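Local coordinates for protein beta-galactosidase (Bacteroides thetaiotaomicron, PDB 5MUJ) that probably acts as an arabinofuranosidase on the plant pectin rhamnogalacturonan II, whose chain B glycan it holds in a pocket, at residues 62-67 with 73-78; 95-98 with 102-105. One frame throughout, in Å; residues are numbered along the deposited sequence.

Overall arrangement
Five four-stranded antiparallel sheets make this chain a five-bladed beta-propeller, and both contacts belong to one blade, with strand order 59-68, 71-79, 90-97, 104-110. Contact 1 joins the two inner strands, its centre about 9 Å from the centre of the chain, and the side chain of Cys62 at its end lies about 6 Å from a bound rhamnose. Contact 2 joins the two outer strands, its centre about 19 Å from the centre of the chain. The contact centres are about 10 Å apart: the backbone bond from Ala95 N to Met74 O (2.9 Å), the bond between Tyr76 OH and Thr105 OG1 (2.7 Å) and the packing of selenomethionine Met74 CE on Trp103 CE2 (3.5 Å) carry the blade from one hairpin to the next.

Contact 1 of 2, residues 62-67 with 73-78; sequences CPTVFR and LMTYVV
Phe66 and Leu73 face each other as a hydrogen-bonded pair of an antiparallel hairpin, Leu73 N reaching Phe66 O at 2.7 Å and Phe66 N returning to Leu73 O at 2.9 Å. The Phe66 ring stands between its own backbone N and carbonyl carbon (chi1 53°), a torsion that brings one ring face over Leu73. There Leu73 CB makes a CH-pi contact 3.8 Å from the ring centroid, while Leu73 CD1 meets the rim at Phe66 CE2, 3.5 Å away. An alanine in place of Phe66 would probably leave Leu73 CB without its aromatic cover and open a gap beside Pro126. Further along, Thr64 and Thr75 lie side by side on the same face. Their hydroxyls both donate to one water, at 2.7 Å from Thr64 OG1, and that water donates to Cys62 O, so two small hydroxyls and the Cys62 carbonyl are tied together through one water. On this same face, beyond the threonines, Cys62 SG meets Val77 CG2 at 3.6 Å. On the reverse face Val65 CG2 touches CG of the selenomethionine Met74 at 4.0 Å, and the extended start of the selenomethionine chain sets SE against Pro63 CB. The Phe66-Thr64 face packs on strand 121-126 of the next blade, Val65 on strand 331-340, and strand 90-97 flanks strand 71-79.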
loop_
_atom_site.group_PDB
_atom_site.type_symbol
_atom_site.label_atom_id
_atom_site.label_comp_id
_atom_site.label_asym_id
_atom_site.label_seq_id
_atom_site.Cartn_x
_atom_site.Cartn_y
_atom_site.Cartn_z
ATOM N N CYS A 62 4.467 -3.084 -3.436
ATOM C CA CYS A 62 3.909 -2.706 -2.149
ATOM C C CYS A 62 4.942 -2.132 -1.195
ATOM O O CYS A 62 5.161 -2.690 -0.142
ATOM C CB CYS A 62 3.230 -3.897 -1.456
ATOM S SG CYS A 62 1.881 -4.720 -2.326
ATOM N N PRO A 63 5.633 -1.038 -1.611
ATOM C CA PRO A 63 6.536 -0.368 -0.731
ATOM C C PRO A 63 5.930 0.327 0.475
ATOM O O PRO A 63 4.883 1.009 0.369
ATOM C CB PRO A 63 7.180 0.695 -1.644
ATOM C CG PRO A 63 6.084 1.031 -2.609
ATOM C CD PRO A 63 5.471 -0.305 -2.890
ATOM N N THR A 64 6.605 0.174 1.609
ATOM C CA THR A 64 6.369 1.017 2.759
ATOM C C THR A 64 7.737 1.540 3.191
ATOM O O THR A 64 8.637 0.744 3.481
ATOM C CB THR A 64 5.715 0.248 3.921
ATOM O OG1 THR A 64 4.591 -0.485 3.446
ATOM C CG2 THR A 64 5.232 1.185 5.023
ATOM N N VAL A 65 7.876 2.855 3.220
ATOM C CA VAL A 65 9.196 3.478 3.525
ATOM C C VAL A 65 9.143 4.186 4.860
ATOM O O VAL A 65 8.219 4.937 5.157
ATOM C CB VAL A 65 9.701 4.456 2.437
ATOM C CG1 VAL A 65 11.021 5.158 2.876
ATOM C CG2 VAL A 65 9.911 3.742 1.118
ATOM N N PHE A 66 10.180 3.946 5.654
ATOM C CA PHE A 66 10.300 4.582 6.947
ATOM C C PHE A 66 11.768 4.786 7.353
ATOM O O PHE A 66 12.665 4.325 6.681
ATOM C CB PHE A 66 9.525 3.781 7.995
ATOM C CG PHE A 66 9.891 2.325 8.052
ATOM C CD1 PHE A 66 9.360 1.445 7.111
ATOM C CD2 PHE A 66 10.697 1.810 9.070
ATOM C CE1 PHE A 66 9.686 0.107 7.139
ATOM C CE2 PHE A 66 10.995 0.467 9.110
ATOM C CZ PHE A 66 10.468 -0.386 8.154
ATOM N N ARG A 67 11.965 5.500 8.446
ATOM C CA ARG A 67 13.319 5.922 8.879
ATOM C C ARG A 67 13.557 5.468 10.322
ATOM O O ARG A 67 12.680 5.586 11.154
ATOM C CB ARG A 67 13.400 7.445 8.715
ATOM C CG ARG A 67 14.338 8.259 9.571
ATOM C CD ARG A 67 15.748 8.342 9.005
ATOM N NE ARG A 67 16.166 9.728 8.751
ATOM C CZ ARG A 67 16.344 10.687 9.666
ATOM N NH1 ARG A 67 16.151 10.457 10.967
ATOM N NH2 ARG A 67 16.713 11.906 9.273
ATOM N N LEU A 73 14.435 2.622 5.497
ATOM C CA LEU A 73 14.040 1.230 5.371
ATOM C C LEU A 73 12.801 1.123 4.464
ATOM O O LEU A 73 12.044 2.072 4.399
ATOM C CB LEU A 73 13.759 0.699 6.759
ATOM C CG LEU A 73 14.959 0.751 7.712
ATOM C CD1 LEU A 73 14.492 0.518 9.126
ATOM C CD2 LEU A 73 15.987 -0.274 7.296
HETATM N N MSE A 74 12.734 0.061 3.655
HETATM C CA MSE A 74 11.545 -0.209 2.836
HETATM C C MSE A 74 11.162 -1.652 2.990
HETATM O O MSE A 74 11.924 -2.544 2.662
HETATM C CB MSE A 74 11.836 0.075 1.355
HETATM C CG MSE A 74 10.561 -0.117 0.515
HETATM SE SE MSE A 74 11.036 -0.385 -1.349
HETATM C CE MSE A 74 11.948 1.334 -1.648
ATOM N N THR A 75 9.930 -1.887 3.447
ATOM C CA THR A 75 9.362 -3.260 3.316
ATOM C C THR A 75 8.685 -3.358 1.966
ATOM O O THR A 75 8.266 -2.364 1.422
ATOM C CB THR A 75 8.337 -3.716 4.416
ATOM O OG1 THR A 75 7.256 -2.769 4.545
ATOM C CG2 THR A 75 8.960 -3.924 5.720
ATOM N N TYR A 76 8.710 -4.555 1.405
ATOM C CA TYR A 76 8.047 -4.852 0.129
ATOM C C TYR A 76 7.642 -6.333 0.038
ATOM O O TYR A 76 8.108 -7.162 0.804
ATOM C CB TYR A 76 8.891 -4.410 -1.061
ATOM C CG TYR A 76 10.223 -5.134 -1.207
ATOM C CD1 TYR A 76 10.321 -6.307 -1.952
ATOM C CD2 TYR A 76 11.405 -4.606 -0.638
ATOM C CE1 TYR A 76 11.514 -6.996 -2.085
ATOM C CE2 TYR A 76 12.626 -5.285 -0.781
ATOM C CZ TYR A 76 12.689 -6.430 -1.539
ATOM O OH TYR A 76 13.872 -7.111 -1.697
ATOM N N VAL A 77 6.712 -6.630 -0.869
ATOM C CA VAL A 77 6.285 -7.995 -1.035
ATOM C C VAL A 77 6.905 -8.571 -2.315
ATOM O O VAL A 77 7.162 -7.854 -3.297
ATOM C CB VAL A 77 4.734 -8.138 -1.030
ATOM C CG1 VAL A 77 4.199 -7.508 0.258
ATOM C CG2 VAL A 77 4.095 -7.548 -2.297
ATOM N N VAL A 78 7.175 -9.856 -2.266
ATOM C CA VAL A 78 7.657 -10.616 -3.375
ATOM C C VAL A 78 6.630 -11.756 -3.656
ATOM O O VAL A 78 6.218 -12.511 -2.753
ATOM C CB VAL A 78 9.026 -11.248 -3.067
ATOM C CG1 VAL A 78 9.429 -12.235 -4.143
ATOM C CG2 VAL A 78 10.113 -10.166 -2.903
HETATM O O HOH W 1 5.314 -2.993 2.728
#

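Contact 2 of 2, residues 95-98 with 102-105; sequences AESD and DWRT
The outer beta hairpin of the blade, strands 90-97 and 104-110, is closed by Glu96 and Arg104, a hydrogen-bonded antiparallel pair with Glu96 N to Arg104 O at 2.8 Å and Arg104 N to Glu96 O at 2.7 Å. Their side chains rise on the same face and form a salt bridge. Glu96 is extended beyond CG, and Arg104 folds back at chi3 (-63°), which turns its guanidinium toward the facing strand. NH2 then donates in its own plane to Glu96 OE2 at 3.0 Å and meets that oxygen from above the carboxylate plane, the two flat groups standing 86° apart; NE adds a weak bond to the same oxygen. Asp98 OD2 flanks the guanidinium edge, 3.6 Å from Arg104 NH2.

Away from the Glu96-Arg104 salt bridge, the Trp103 indole lies against Ser97. Ser97 CB sits squarely over the six-membered ring, 3.4 Å from its centroid and 4° off the normal, a fit that suits a residue as small as serine. With OG anti to the backbone N, the Ser97 hydroxyl donates to Asp102 O at 2.7 Å from above the carbonyl plane, and Asn99 N hydrogen-bonds to it as well. A water bridges Asp98 N and the same carbonyl, while Trp103 NE1 is taken by Leu100 O.

One arginine thus sits among two acidic side chains, and Lys71 makes long, weak ion pairs with both, so the charges are likely to be shared across a partly solvent-reached surface, while the turn is tied by backbone carbonyls and a small hydroxyl.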
loop_
_atom_site.group_PDB
_atom_site.type_symbol
_atom_site.label_atom_id
_atom_site.label_comp_id
_atom_site.label_asym_id
_atom_site.label_seq_id
_atom_site.Cartn_x
_atom_site.Cartn_y
_atom_site.Cartn_z
ATOM N N ALA A 95 14.499 -3.789 2.747
ATOM C CA ALA A 95 15.706 -3.266 2.140
ATOM C C ALA A 95 16.055 -1.985 2.832
ATOM O O ALA A 95 15.253 -1.326 3.482
ATOM C CB ALA A 95 15.531 -2.999 0.669
ATOM N N GLU A 96 17.348 -1.688 2.783
ATOM C CA GLU A 96 17.848 -0.435 3.377
ATOM C C GLU A 96 18.474 0.532 2.340
ATOM O O GLU A 96 18.834 0.125 1.242
ATOM C CB GLU A 96 18.881 -0.705 4.483
ATOM C CG GLU A 96 20.189 -1.334 3.995
ATOM C CD GLU A 96 21.238 -1.494 5.055
ATOM O OE1 GLU A 96 20.925 -1.612 6.252
ATOM O OE2 GLU A 96 22.408 -1.494 4.662
ATOM N N SER A 97 18.534 1.805 2.732
ATOM C CA SER A 97 19.109 2.908 1.931
ATOM C C SER A 97 19.620 4.018 2.819
ATOM O O SER A 97 19.058 4.326 3.893
ATOM C CB SER A 97 18.062 3.507 0.989
ATOM O OG SER A 97 18.604 4.579 0.228
ATOM N N ASP A 98 20.688 4.629 2.330
ATOM C CA ASP A 98 21.205 5.880 2.902
ATOM C C ASP A 98 20.699 7.134 2.199
ATOM O O ASP A 98 20.904 8.240 2.725
ATOM C CB ASP A 98 22.745 5.902 2.864
ATOM C CG ASP A 98 23.366 4.803 3.686
ATOM O OD1 ASP A 98 23.069 4.687 4.895
ATOM O OD2 ASP A 98 24.190 4.070 3.121
ATOM N N ASP A 102 19.063 4.508 -3.760
ATOM C CA ASP A 102 19.842 3.292 -3.863
ATOM C C ASP A 102 19.517 2.392 -2.670
ATOM O O ASP A 102 19.735 2.774 -1.498
ATOM C CB ASP A 102 21.354 3.597 -3.851
ATOM C CG ASP A 102 21.815 4.357 -5.085
ATOM O OD1 ASP A 102 21.737 5.595 -5.099
ATOM O OD2 ASP A 102 22.244 3.704 -6.049
ATOM N N TRP A 103 19.106 1.186 -3.004
ATOM C CA TRP A 103 18.484 0.245 -2.024
ATOM C C TRP A 103 19.228 -1.075 -1.997
ATOM O O TRP A 103 19.647 -1.590 -3.049
ATOM C CB TRP A 103 16.972 -0.019 -2.343
ATOM C CG TRP A 103 16.187 1.197 -2.077
ATOM C CD1 TRP A 103 15.912 2.220 -2.962
ATOM C CD2 TRP A 103 15.611 1.593 -0.829
ATOM N NE1 TRP A 103 15.226 3.228 -2.319
ATOM C CE2 TRP A 103 15.027 2.861 -1.015
ATOM C CE3 TRP A 103 15.565 1.017 0.435
ATOM C CZ2 TRP A 103 14.448 3.556 0.033
ATOM C CZ3 TRP A 103 14.982 1.696 1.431
ATOM C CH2 TRP A 103 14.411 2.938 1.236
ATOM N N ARG A 104 19.395 -1.628 -0.796
ATOM C CA ARG A 104 19.994 -2.964 -0.656
ATOM C C ARG A 104 19.075 -3.899 0.143
ATOM O O ARG A 104 18.774 -3.641 1.301
ATOM C CB ARG A 104 21.347 -2.871 0.024
ATOM C CG ARG A 104 22.385 -2.005 -0.710
ATOM C CD ARG A 104 23.642 -1.867 0.126
ATOM N NE ARG A 104 23.346 -1.171 1.381
ATOM C CZ ARG A 104 23.323 0.155 1.519
ATOM N NH1 ARG A 104 23.599 0.945 0.480
ATOM N NH2 ARG A 104 23.004 0.699 2.687
ATOM N N THR A 105 18.710 -5.013 -0.474
ATOM C CA THR A 105 17.789 -5.978 0.181
ATOM C C THR A 105 18.504 -6.734 1.255
ATOM O O THR A 105 19.666 -7.189 1.039
ATOM C CB THR A 105 17.200 -6.921 -0.838
ATOM O OG1 THR A 105 16.353 -6.125 -1.661
ATOM C CG2 THR A 105 16.445 -8.065 -0.148
HETATM O O HOH W 2 21.813 3.752 -0.156
#